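Local coordinates for prolyl endopeptidase (Myxococcus xanthus, PDB 2BKL), which probably hydrolyses oligopeptides on the carboxyl side of proline and, less readily, of alanine, as a serine peptidase of the S9A family, at residues 500-503 with 504-507. Numbering follows the deposited sequence.
Sequences DKKQ and NVFD
Gln503 and Asp507, four residues apart on the first turn of helix 503-518, are joined both by their side chains and by their backbones. In Gln503, CB stays beside the backbone, next to the peptide link to Asn504, and CG stands anti to the residue's own backbone N (chi1 -179°); the bend at chi2 (60°) then brings the amide between the Phe506 ring edge and the Asp507 carboxylate. CG lies 3.8 Å from Asp507 OD2, and CD is about equally near Asp507 OD1 and Phe506 CD2. The amide then divides its work. Gln503 NE2 donates a nearly straight bond of 2.9 Å to Asp507 OD1, which lies in the amide plane but is approached from above its own carboxylate plane. Gln503 OE1 meets the edge of the Phe506 ring at CD2 (3.5 Å) and accepts a hydrogen bond from Gln545 NE2; with a donor bond at one end and an acceptor bond at the other, the amide orientation is well defined and a flip would be disfavoured. Asp507 N closes the turn on Gln503 O (2.9 Å). Just before it, Asn504 N and Val505 N reach Lys501 O and Lys502 O, three residues back, as the chain winds into the helix. Lys502 O also sits over one face of the Phe506 ring, while Lys502 CG touches Phe506 CZ (3.8 Å). Lys502 NZ hydrogen-bonds Gly454 O and Asn534 OD1, near the probable nucleophile elbow of the alpha/beta-hydrolase domain. Phe506 packs on Leu538 and Ala541 of helix 534-545 and edge-to-face with Tyr593 of helix 584-593, wedging the start of helix 503-518 against both neighbours.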
loop_
_atom_site.group_PDB
_atom_site.type_symbol
_atom_site.label_atom_id
_atom_site.label_comp_id
_atom_site.label_asym_id
_atom_site.label_seq_id
_atom_site.Cartn_x
_atom_site.Cartn_y
_atom_site.Cartn_z
ATOM N N ASP A 500 5.075 20.700 4.989
ATOM C CA ASP A 500 4.546 21.717 5.886
ATOM C C ASP A 500 3.020 21.773 5.897
ATOM O O ASP A 500 2.437 22.390 6.786
ATOM C CB ASP A 500 5.062 23.100 5.464
ATOM C CG ASP A 500 4.800 23.399 3.989
ATOM O OD1 ASP A 500 5.419 22.734 3.114
ATOM O OD2 ASP A 500 3.979 24.253 3.584
ATOM N N LYS A 501 2.376 21.107 4.920
ATOM C CA LYS A 501 0.923 21.102 4.797
ATOM C C LYS A 501 0.295 19.819 5.302
ATOM O O LYS A 501 -0.905 19.602 5.094
ATOM C CB LYS A 501 0.498 21.305 3.359
ATOM C CG LYS A 501 1.139 22.534 2.721
ATOM C CD LYS A 501 0.500 23.809 3.046
ATOM C CE LYS A 501 0.598 24.756 1.825
ATOM N NZ LYS A 501 1.999 24.933 1.333
ATOM N N LYS A 502 1.060 18.996 6.012
ATOM C CA LYS A 502 0.498 17.746 6.540
ATOM C C LYS A 502 -0.735 17.945 7.412
ATOM O O LYS A 502 -1.656 17.111 7.391
ATOM C CB LYS A 502 1.572 16.953 7.287
ATOM C CG LYS A 502 1.148 15.566 7.760
ATOM C CD LYS A 502 0.837 14.624 6.581
ATOM C CE LYS A 502 0.566 13.212 7.051
ATOM N NZ LYS A 502 0.310 12.276 5.904
ATOM N N GLN A 503 -0.777 19.048 8.162
ATOM C CA GLN A 503 -1.903 19.313 9.026
ATOM C C GLN A 503 -3.207 19.376 8.242
ATOM O O GLN A 503 -4.279 19.102 8.788
ATOM C CB GLN A 503 -1.708 20.595 9.838
ATOM C CG GLN A 503 -2.826 20.950 10.802
ATOM C CD GLN A 503 -3.073 19.896 11.834
ATOM O OE1 GLN A 503 -2.113 19.369 12.400
ATOM N NE2 GLN A 503 -4.349 19.643 12.172
ATOM N N ASN A 504 -3.166 19.766 6.964
ATOM C CA ASN A 504 -4.394 19.759 6.159
ATOM C C ASN A 504 -5.056 18.379 6.096
ATOM O O ASN A 504 -6.272 18.268 6.031
ATOM C CB ASN A 504 -4.113 20.189 4.739
ATOM C CG ASN A 504 -3.779 21.673 4.585
ATOM O OD1 ASN A 504 -4.122 22.515 5.414
ATOM N ND2 ASN A 504 -3.121 22.004 3.481
ATOM N N VAL A 505 -4.265 17.309 6.112
ATOM C CA VAL A 505 -4.791 15.964 6.052
ATOM C C VAL A 505 -5.620 15.713 7.301
ATOM O O VAL A 505 -6.733 15.177 7.239
ATOM C CB VAL A 505 -3.655 14.935 6.020
ATOM C CG1 VAL A 505 -4.180 13.541 5.974
ATOM C CG2 VAL A 505 -2.760 15.198 4.832
ATOM N N PHE A 506 -5.067 16.077 8.448
ATOM C CA PHE A 506 -5.733 15.900 9.709
ATOM C C PHE A 506 -6.978 16.755 9.796
ATOM O O PHE A 506 -8.037 16.271 10.221
ATOM C CB PHE A 506 -4.775 16.154 10.885
ATOM C CG PHE A 506 -3.422 15.454 10.758
ATOM C CD1 PHE A 506 -3.316 14.209 10.187
ATOM C CD2 PHE A 506 -2.265 16.075 11.208
ATOM C CE1 PHE A 506 -2.096 13.578 10.093
ATOM C CE2 PHE A 506 -1.017 15.434 11.097
ATOM C CZ PHE A 506 -0.950 14.198 10.557
ATOM N N ASP A 507 -6.883 17.989 9.311
ATOM C CA ASP A 507 -8.069 18.855 9.256
ATOM C C ASP A 507 -9.176 18.279 8.362
ATOM O O ASP A 507 -10.348 18.307 8.723
ATOM C CB ASP A 507 -7.705 20.248 8.822
ATOM C CG ASP A 507 -6.861 20.986 9.816
ATOM O OD1 ASP A 507 -6.832 20.632 11.021
ATOM O OD2 ASP A 507 -6.211 21.954 9.429
#